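Local coordinates for protein putative tagatose-6-phosphate ketose/aldose isomerase (Escherichia coli, PDB 3C3J) that is a putative isomerase of the SIS family, built from two alpha/beta SIS domains in tandem, in an assembly of two chains, at residues L54-T59 against K81-V86; A72-S77 against S182-F187; W224-Y229 against D274-V279. One frame throughout, in Å; residues are numbered along the deposited sequence.

Interaction 1 of 3, residues L54-T59 against K81-V86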
loop_
_atom_site.group_PDB
_atom_site.type_symbol
_atom_site.label_atom_id
_atom_site.label_comp_id
_atom_site.label_asym_id
_atom_site.label_seq_id
_atom_site.Cartn_x
_atom_site.Cartn_y
_atom_site.Cartn_z
ATOM N N LEU A 54 -8.325 -22.602 5.208
ATOM C CA LEU A 54 -8.806 -21.761 4.111
ATOM C C LEU A 54 -8.128 -20.398 4.122
ATOM O O LEU A 54 -8.025 -19.752 5.172
ATOM C CB LEU A 54 -10.326 -21.580 4.175
ATOM C CG LEU A 54 -10.998 -20.713 3.108
ATOM C CD1 LEU A 54 -10.963 -21.391 1.767
ATOM C CD2 LEU A 54 -12.447 -20.327 3.533
ATOM N N ARG A 55 -7.647 -19.990 2.948
ATOM C CA ARG A 55 -7.252 -18.593 2.684
ATOM C C ARG A 55 -8.389 -17.906 1.938
ATOM O O ARG A 55 -8.996 -18.493 1.027
ATOM C CB ARG A 55 -5.979 -18.533 1.848
ATOM C CG ARG A 55 -4.692 -18.570 2.653
ATOM C CD ARG A 55 -4.591 -19.740 3.599
ATOM N NE ARG A 55 -3.379 -19.651 4.433
ATOM C CZ ARG A 55 -3.122 -20.421 5.497
ATOM N NH1 ARG A 55 -3.963 -21.370 5.881
ATOM N NH2 ARG A 55 -1.997 -20.242 6.186
ATOM N N ILE A 56 -8.678 -16.668 2.307
ATOM C CA ILE A 56 -9.697 -15.892 1.619
ATOM C C ILE A 56 -8.992 -14.641 1.099
ATOM O O ILE A 56 -8.445 -13.880 1.869
ATOM C CB ILE A 56 -10.876 -15.502 2.522
ATOM C CG1 ILE A 56 -11.497 -16.721 3.240
ATOM C CG2 ILE A 56 -11.931 -14.756 1.720
ATOM C CD1 ILE A 56 -12.572 -16.344 4.228
ATOM N N ILE A 57 -8.991 -14.451 -0.215
ATOM C CA ILE A 57 -8.344 -13.291 -0.810
ATOM C C ILE A 57 -9.396 -12.397 -1.432
ATOM O O ILE A 57 -10.197 -12.856 -2.241
ATOM C CB ILE A 57 -7.269 -13.691 -1.846
ATOM C CG1 ILE A 57 -6.107 -14.371 -1.140
ATOM C CG2 ILE A 57 -6.767 -12.455 -2.642
ATOM C CD1 ILE A 57 -4.996 -14.908 -2.056
ATOM N N LEU A 58 -9.391 -11.126 -1.056
ATOM C CA LEU A 58 -10.227 -10.120 -1.704
ATOM C C LEU A 58 -9.396 -9.475 -2.811
ATOM O O LEU A 58 -8.313 -8.963 -2.563
ATOM C CB LEU A 58 -10.659 -9.052 -0.696
ATOM C CG LEU A 58 -11.876 -9.356 0.150
ATOM C CD1 LEU A 58 -11.654 -10.577 1.052
ATOM C CD2 LEU A 58 -12.276 -8.112 0.950
ATOM N N THR A 59 -9.904 -9.499 -4.036
ATOM C CA THR A 59 -9.142 -8.986 -5.162
ATOM C C THR A 59 -9.975 -8.088 -6.089
ATOM O O THR A 59 -11.153 -8.352 -6.353
ATOM C CB THR A 59 -8.477 -10.150 -5.954
ATOM O OG1 THR A 59 -7.467 -9.622 -6.820
ATOM C CG2 THR A 59 -9.534 -10.975 -6.785
ATOM N N LYS A 81 -10.904 -15.653 10.605
ATOM C CA LYS A 81 -10.513 -16.389 9.412
ATOM C C LYS A 81 -9.395 -15.645 8.702
ATOM O O LYS A 81 -9.125 -14.470 8.979
ATOM C CB LYS A 81 -11.685 -16.574 8.454
ATOM C CG LYS A 81 -12.969 -17.162 9.072
ATOM C CD LYS A 81 -12.730 -18.498 9.689
ATOM C CE LYS A 81 -14.006 -19.387 9.691
ATOM N NZ LYS A 81 -15.189 -18.652 10.229
ATOM N N ASN A 82 -8.772 -16.349 7.764
ATOM C CA ASN A 82 -7.599 -15.857 7.039
ATOM C C ASN A 82 -7.978 -14.969 5.842
ATOM O O ASN A 82 -7.817 -15.375 4.694
ATOM C CB ASN A 82 -6.770 -17.055 6.536
ATOM C CG ASN A 82 -6.246 -17.928 7.645
ATOM O OD1 ASN A 82 -6.324 -19.180 7.580
ATOM N ND2 ASN A 82 -5.681 -17.298 8.662
ATOM N N PHE A 83 -8.481 -13.767 6.122
ATOM C CA PHE A 83 -8.807 -12.780 5.089
ATOM C C PHE A 83 -7.589 -11.917 4.792
ATOM O O PHE A 83 -6.900 -11.478 5.732
ATOM C CB PHE A 83 -9.919 -11.836 5.562
ATOM C CG PHE A 83 -11.294 -12.393 5.481
ATOM C CD1 PHE A 83 -12.076 -12.195 4.341
ATOM C CD2 PHE A 83 -11.825 -13.105 6.550
ATOM C CE1 PHE A 83 -13.348 -12.707 4.264
ATOM C CE2 PHE A 83 -13.103 -13.609 6.492
ATOM C CZ PHE A 83 -13.870 -13.425 5.343
ATOM N N SER A 84 -7.341 -11.666 3.503
ATOM C CA SER A 84 -6.338 -10.717 3.049
ATOM C C SER A 84 -6.792 -10.083 1.728
ATOM O O SER A 84 -7.696 -10.584 1.087
ATOM C CB SER A 84 -4.985 -11.393 2.854
ATOM O OG SER A 84 -5.019 -12.343 1.822
ATOM N N ALA A 85 -6.119 -9.009 1.335
ATOM C CA ALA A 85 -6.387 -8.319 0.092
ATOM C C ALA A 85 -5.145 -8.344 -0.817
ATOM O O ALA A 85 -4.036 -7.983 -0.390
ATOM C CB ALA A 85 -6.774 -6.843 0.380
ATOM N N VAL A 86 -5.332 -8.735 -2.068
ATOM C CA VAL A 86 -4.257 -8.695 -3.069
ATOM C C VAL A 86 -4.895 -8.185 -4.335
ATOM O O VAL A 86 -5.824 -8.805 -4.837
ATOM C CB VAL A 86 -3.627 -10.107 -3.348
ATOM C CG1 VAL A 86 -2.497 -10.014 -4.362
ATOM C CG2 VAL A 86 -3.101 -10.723 -2.075
HETATM O O HOH W 1 -9.664 -19.105 7.178
#
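Ile56 and Leu58 lie beside Phe83 and Ser84 on two parallel strands, 55-59 and 82-85, whose axes come within 4.6 Å at an angle of 24°. With helix 63-79 between them in the chain, they form a beta-alpha-beta crossover at what is, within the chain, one edge of the five-stranded parallel sheet of a SIS domain. The ladder is evidenced by four backbone bonds: Ile56 N to Asn82 O, Ser84 N to Ile56 O, Leu58 N to Ser84 O and Val86 N to Leu58 O. On the sheet face that carries Ile56, Leu58 and Phe83, both aliphatic side chains pack on the ring of Phe83. Ile56 lies beside it, and its CD1 sits over one ring face, 3.6 Å from the ring centroid and displaced toward CZ, which is 3.4 Å from CD1; this is a CH-pi contact. Ile56 CG2 reaches the CD1-CE1 side of the same ring. Leu58 approaches differently: its CD1 lies in the ring plane at the edge, 3.7 Å from Phe83 CD1. Leu75 and Ala76 of helix 63-79 also pack on this ring, placing it between sheet and helix. The other face carries Ile57, whose CG2 is 4.0 Å from Val86 CB. Near the start of the ladder a water lies within hydrogen-bonding reach of both Leu54 O and Asn82 N, accepting from the latter. At the far end Thr59 turns OG1 anti to its backbone N (chi1 -165°), and the hydroxyl donates to Val86 O in the carbonyl plane, with OG1 and O 2.7 Å apart.

Interaction 2 of 3, residues A72-S77 against S182-F187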
loop_
_atom_site.group_PDB
_atom_site.type_symbol
_atom_site.label_atom_id
_atom_site.label_comp_id
_atom_site.label_asym_id
_atom_site.label_seq_id
_atom_site.Cartn_x
_atom_site.Cartn_y
_atom_site.Cartn_z
ATOM N N ALA A 72 -10.448 -6.021 4.668
ATOM C CA ALA A 72 -9.844 -7.344 4.901
ATOM C C ALA A 72 -9.314 -7.524 6.344
ATOM O O ALA A 72 -9.592 -8.542 6.993
ATOM C CB ALA A 72 -8.761 -7.640 3.861
ATOM N N PRO A 73 -8.590 -6.525 6.873
ATOM C CA PRO A 73 -8.100 -6.702 8.244
ATOM C C PRO A 73 -9.215 -6.803 9.266
ATOM O O PRO A 73 -9.174 -7.683 10.110
ATOM C CB PRO A 73 -7.257 -5.449 8.485
ATOM C CG PRO A 73 -6.898 -4.969 7.089
ATOM C CD PRO A 73 -8.111 -5.255 6.295
ATOM N N TRP A 74 -10.190 -5.909 9.203
ATOM C CA TRP A 74 -11.365 -6.020 10.071
ATOM C C TRP A 74 -12.064 -7.370 9.936
ATOM O O TRP A 74 -12.374 -8.028 10.947
ATOM C CB TRP A 74 -12.355 -4.882 9.827
ATOM C CG TRP A 74 -13.492 -4.945 10.778
ATOM C CD1 TRP A 74 -13.486 -4.520 12.074
ATOM C CD2 TRP A 74 -14.788 -5.525 10.544
ATOM N NE1 TRP A 74 -14.714 -4.784 12.662
ATOM C CE2 TRP A 74 -15.526 -5.397 11.748
ATOM C CE3 TRP A 74 -15.393 -6.147 9.438
ATOM C CZ2 TRP A 74 -16.844 -5.847 11.878
ATOM C CZ3 TRP A 74 -16.721 -6.582 9.561
ATOM C CH2 TRP A 74 -17.427 -6.428 10.769
ATOM N N LEU A 75 -12.277 -7.820 8.701
ATOM C CA LEU A 75 -12.898 -9.131 8.493
ATOM C C LEU A 75 -12.066 -10.273 9.120
ATOM O O LEU A 75 -12.614 -11.205 9.728
ATOM C CB LEU A 75 -13.135 -9.396 7.006
ATOM C CG LEU A 75 -14.373 -8.752 6.382
ATOM C CD1 LEU A 75 -14.394 -8.996 4.874
ATOM C CD2 LEU A 75 -15.656 -9.245 7.065
ATOM N N ALA A 76 -10.745 -10.199 8.961
ATOM C CA ALA A 76 -9.847 -11.183 9.546
ATOM C C ALA A 76 -10.049 -11.248 11.070
ATOM O O ALA A 76 -10.232 -12.338 11.632
ATOM C CB ALA A 76 -8.381 -10.826 9.206
ATOM N N SER A 77 -10.019 -10.090 11.724
ATOM C CA SER A 77 -10.081 -10.041 13.179
ATOM C C SER A 77 -11.476 -10.336 13.676
ATOM O O SER A 77 -11.627 -11.025 14.686
ATOM C CB SER A 77 -9.640 -8.694 13.741
ATOM O OG SER A 77 -10.376 -7.633 13.172
ATOM N N SER A 182 -21.847 -5.049 0.488
ATOM C CA SER A 182 -22.269 -6.435 0.232
ATOM C C SER A 182 -21.280 -7.455 0.822
ATOM O O SER A 182 -21.693 -8.410 1.487
ATOM C CB SER A 182 -22.486 -6.685 -1.258
ATOM O OG SER A 182 -23.391 -5.719 -1.781
ATOM N N CYS A 183 -19.990 -7.249 0.578
ATOM C CA CYS A 183 -18.959 -8.137 1.107
ATOM C C CYS A 183 -18.994 -8.200 2.637
ATOM O O CYS A 183 -18.984 -9.279 3.201
ATOM C CB CYS A 183 -17.563 -7.736 0.629
ATOM S SG CYS A 183 -16.316 -9.019 0.976
ATOM N N LEU A 184 -19.101 -7.046 3.291
ATOM C CA LEU A 184 -19.230 -6.995 4.740
ATOM C C LEU A 184 -20.467 -7.792 5.198
ATOM O O LEU A 184 -20.380 -8.590 6.139
ATOM C CB LEU A 184 -19.311 -5.541 5.200
ATOM C CG LEU A 184 -18.048 -4.687 5.155
ATOM C CD1 LEU A 184 -18.431 -3.199 5.390
ATOM C CD2 LEU A 184 -16.979 -5.132 6.193
ATOM N N ALA A 185 -21.590 -7.626 4.492
ATOM C CA ALA A 185 -22.849 -8.277 4.860
ATOM C C ALA A 185 -22.789 -9.768 4.665
ATOM O O ALA A 185 -23.404 -10.503 5.420
ATOM C CB ALA A 185 -24.023 -7.702 4.091
ATOM N N VAL A 186 -22.046 -10.218 3.657
ATOM C CA VAL A 186 -21.915 -11.645 3.398
ATOM C C VAL A 186 -21.180 -12.309 4.548
ATOM O O VAL A 186 -21.633 -13.337 5.049
ATOM C CB VAL A 186 -21.176 -11.943 2.059
ATOM C CG1 VAL A 186 -20.702 -13.429 2.013
ATOM C CG2 VAL A 186 -22.111 -11.603 0.835
ATOM N N PHE A 187 -20.077 -11.707 5.005
ATOM C CA PHE A 187 -19.195 -12.380 5.984
ATOM C C PHE A 187 -19.403 -12.001 7.435
ATOM O O PHE A 187 -18.984 -12.757 8.317
ATOM C CB PHE A 187 -17.723 -12.225 5.556
ATOM C CG PHE A 187 -17.428 -12.931 4.281
ATOM C CD1 PHE A 187 -17.261 -14.308 4.269
ATOM C CD2 PHE A 187 -17.408 -12.244 3.073
ATOM C CE1 PHE A 187 -17.005 -14.983 3.071
ATOM C CE2 PHE A 187 -17.176 -12.906 1.886
ATOM C CZ PHE A 187 -16.994 -14.298 1.885
#
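The helical layer on one side of the SIS-domain sheet brings Leu75 and Trp74 of helix 63-79 against Leu184, Phe187 and Cys183 of helix 174-187. The two segments run almost parallel, 7° apart, but their axes come no closer than 11.3 Å. Only 193 Å² is buried between them, summed over both sides, and no hydrogen bond crosses, so the contact is made by apolar side chains. Leu75 carries the largest share: its CD2 branch meets Phe187 CB at 3.9 Å, the two side chains crossing at about a right angle. Its other branch, CD1, is farther from its partner, 4.3 Å from Cys183 SG. Phe187 is met at CB; the end of its side chain leads away from helix 63-79, and its ring meets Phe83 edge-to-face. In this alpha/beta fold, Phe187 also packs on Leu106 and Ile108 of strand 105-111, and thus touches both helix 63-79 and the sheet; Cys183 likewise touches Phe110 of the same strand. The second point of contact is formed by Trp74. Its CG is anti to the backbone N (chi1 -176°), and the six-membered ring of the indole meets Leu184 CD2. That methyl is 3.7 Å from Trp74 CZ3 and 3.8 Å from Trp74 CE3, and the two side chains cross at about a right angle. Leu184 CD2 is also 4.4 Å from Leu75 CD2, which brings this methyl near both neighbouring residues of helix 63-79.

Interaction 3 of 3, residues W224-Y229 against D274-V279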
loop_
_atom_site.group_PDB
_atom_site.type_symbol
_atom_site.label_atom_id
_atom_site.label_comp_id
_atom_site.label_asym_id
_atom_site.label_seq_id
_atom_site.Cartn_x
_atom_site.Cartn_y
_atom_site.Cartn_z
ATOM N N TRP A 224 -5.491 25.120 -4.044
ATOM C CA TRP A 224 -4.557 24.070 -3.653
ATOM C C TRP A 224 -4.029 23.340 -4.892
ATOM O O TRP A 224 -4.716 23.255 -5.918
ATOM C CB TRP A 224 -5.191 23.085 -2.654
ATOM C CG TRP A 224 -6.641 22.904 -2.827
ATOM C CD1 TRP A 224 -7.276 22.455 -3.937
ATOM C CD2 TRP A 224 -7.652 23.208 -1.876
ATOM N NE1 TRP A 224 -8.620 22.441 -3.738
ATOM C CE2 TRP A 224 -8.884 22.899 -2.476
ATOM C CE3 TRP A 224 -7.635 23.701 -0.570
ATOM C CZ2 TRP A 224 -10.096 23.063 -1.821
ATOM C CZ3 TRP A 224 -8.840 23.874 0.084
ATOM C CH2 TRP A 224 -10.051 23.559 -0.542
ATOM N N LYS A 225 -2.792 22.863 -4.782
ATOM C CA LYS A 225 -2.101 22.087 -5.806
ATOM C C LYS A 225 -1.859 20.630 -5.374
ATOM O O LYS A 225 -1.490 19.778 -6.194
ATOM C CB LYS A 225 -0.728 22.692 -6.054
ATOM C CG LYS A 225 -0.765 24.134 -6.563
ATOM C CD LYS A 225 -1.055 24.197 -8.037
ATOM C CE LYS A 225 -0.685 25.589 -8.610
ATOM N NZ LYS A 225 0.749 25.945 -8.349
ATOM N N ARG A 226 -2.000 20.370 -4.086
ATOM C CA ARG A 226 -1.818 19.015 -3.547
ATOM C C ARG A 226 -2.921 18.751 -2.562
ATOM O O ARG A 226 -3.323 19.646 -1.806
ATOM C CB ARG A 226 -0.475 18.864 -2.844
ATOM C CG ARG A 226 0.722 19.181 -3.740
ATOM C CD ARG A 226 2.041 19.046 -3.008
ATOM N NE ARG A 226 3.178 19.142 -3.927
ATOM C CZ ARG A 226 4.463 19.051 -3.563
ATOM N NH1 ARG A 226 5.414 19.152 -4.478
ATOM N NH2 ARG A 226 4.797 18.855 -2.296
ATOM N N ILE A 227 -3.410 17.520 -2.585
ATOM C CA ILE A 227 -4.319 17.055 -1.569
ATOM C C ILE A 227 -3.785 15.767 -0.964
ATOM O O ILE A 227 -3.272 14.904 -1.677
ATOM C CB ILE A 227 -5.770 16.879 -2.103
ATOM C CG1 ILE A 227 -6.701 16.457 -0.966
ATOM C CG2 ILE A 227 -5.841 15.905 -3.251
ATOM C CD1 ILE A 227 -8.169 16.654 -1.281
ATOM N N VAL A 228 -3.875 15.675 0.358
ATOM C CA VAL A 228 -3.473 14.489 1.077
ATOM C C VAL A 228 -4.631 14.040 1.944
ATOM O O VAL A 228 -5.147 14.825 2.759
ATOM C CB VAL A 228 -2.263 14.702 2.015
ATOM C CG1 VAL A 228 -1.812 13.290 2.594
ATOM C CG2 VAL A 228 -1.149 15.417 1.301
ATOM N N TYR A 229 -5.022 12.776 1.773
ATOM C CA TYR A 229 -5.983 12.148 2.685
ATOM C C TYR A 229 -5.278 11.210 3.638
ATOM O O TYR A 229 -4.436 10.406 3.204
ATOM C CB TYR A 229 -7.047 11.364 1.899
ATOM C CG TYR A 229 -8.052 12.214 1.148
ATOM C CD1 TYR A 229 -9.211 12.679 1.774
ATOM C CD2 TYR A 229 -7.891 12.473 -0.206
ATOM C CE1 TYR A 229 -10.166 13.422 1.077
ATOM C CE2 TYR A 229 -8.824 13.206 -0.913
ATOM C CZ TYR A 229 -9.967 13.680 -0.266
ATOM O OH TYR A 229 -10.898 14.397 -0.972
ATOM N N ASP A 274 2.369 25.160 1.385
ATOM C CA ASP A 274 1.302 26.146 1.560
ATOM C C ASP A 274 0.253 26.145 0.433
ATOM O O ASP A 274 -0.610 27.013 0.394
ATOM C CB ASP A 274 1.873 27.565 1.814
ATOM C CG ASP A 274 2.597 28.155 0.613
ATOM O OD1 ASP A 274 2.565 27.560 -0.487
ATOM O OD2 ASP A 274 3.213 29.248 0.776
ATOM N N GLU A 275 0.352 25.181 -0.483
ATOM C CA GLU A 275 -0.678 24.921 -1.474
ATOM C C GLU A 275 -1.298 23.520 -1.295
ATOM O O GLU A 275 -1.900 22.996 -2.217
ATOM C CB GLU A 275 -0.088 25.023 -2.859
ATOM C CG GLU A 275 0.456 26.406 -3.185
ATOM C CD GLU A 275 1.123 26.414 -4.534
ATOM O OE1 GLU A 275 2.071 25.619 -4.756
ATOM O OE2 GLU A 275 0.682 27.188 -5.396
ATOM N N THR A 276 -1.136 22.945 -0.104
ATOM C CA THR A 276 -1.621 21.602 0.211
ATOM C C THR A 276 -2.824 21.635 1.134
ATOM O O THR A 276 -2.793 22.305 2.173
ATOM C CB THR A 276 -0.527 20.750 0.919
ATOM O OG1 THR A 276 0.649 20.666 0.106
ATOM C CG2 THR A 276 -1.046 19.338 1.245
ATOM N N LEU A 277 -3.868 20.900 0.742
ATOM C CA LEU A 277 -5.002 20.559 1.589
ATOM C C LEU A 277 -4.744 19.193 2.201
ATOM O O LEU A 277 -4.471 18.246 1.480
ATOM C CB LEU A 277 -6.288 20.441 0.751
ATOM C CG LEU A 277 -7.561 19.853 1.395
ATOM C CD1 LEU A 277 -8.041 20.642 2.612
ATOM C CD2 LEU A 277 -8.678 19.780 0.366
ATOM N N VAL A 278 -4.897 19.099 3.508
ATOM C CA VAL A 278 -4.807 17.829 4.220
ATOM C C VAL A 278 -6.167 17.527 4.821
ATOM O O VAL A 278 -6.738 18.357 5.556
ATOM C CB VAL A 278 -3.755 17.877 5.352
ATOM C CG1 VAL A 278 -3.749 16.541 6.136
ATOM C CG2 VAL A 278 -2.337 18.215 4.782
ATOM N N VAL A 279 -6.698 16.337 4.526
ATOM C CA VAL A 279 -7.969 15.895 5.105
ATOM C C VAL A 279 -7.741 14.657 5.960
ATOM O O VAL A 279 -7.187 13.666 5.492
ATOM C CB VAL A 279 -9.035 15.622 4.012
ATOM C CG1 VAL A 279 -10.371 15.177 4.649
ATOM C CG2 VAL A 279 -9.208 16.844 3.104
#
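Leu277 packs against Ile227 of the neighbouring strand and Trp224 just before it, and its course can be followed outward. CB lies 3.8 Å from Trp224 CE3, near the rim of the indole. From there CG is set anti to the backbone N (chi1 170°), and the two methyls divide: CD1 approaches Trp224 CZ3 at 4.2 Å, whereas CD2 stands over the face of the six-membered ring. CD2 is 3.9 Å from that ring's centroid and only 3° off its normal, a well-aligned CH-pi contact. The same methyl touches Ile227 CD1 at 3.6 Å, so it meets both an aromatic face and an aliphatic tip. Farther along this sheet face, Val279 CB packs on Tyr229 CD1, and Phe349 of helix 335-356 touches Ile227, Tyr229 and Leu277. At the strand entrance Glu275 O accepts from Lys225 N at 2.7 Å and from Arg226 N at 3.2 Å. The adjoining side chains of Lys225 and Glu275 run side by side into a salt bridge; NZ meets OE2 on its syn side but 32° out of the carboxylate plane. The guanidinium of Arg226 instead leaves the contact for Leu271 O and for Gly252 O of the second subunit. Three further bonds, Leu277 N to Arg226 O, Val228 N to Leu277 O and Val279 N to Val228 O, continue a ladder between axes 14° apart. Such a parallel pair, strand 226-231 beside strand 276-281 inside a five-stranded sheet flanked by helices, belongs to the alpha/beta fold of the second SIS domain.

From the N terminus, strand 55-59 enters first, helix 63-79 follows, and interaction 1 closes the short loop when strand 82-85 returns alongside. Interaction 2 starts from that connecting helix and closes a much longer loop at 182-187, after the remaining strands of the first sheet have been laid down. Their segments alternate along the chain, so the two contacts cross; they also touch, with centres 10 Å apart, and tie sheet edge and helical layer together. Interaction 3 follows in series in the second SIS domain, joining 224-229 to 274-279 across helix 235-249, strand 255-259 and helix 261-264. Its centre lies about 33 Å from that of interaction 1, on the opposite side of the chain's centre.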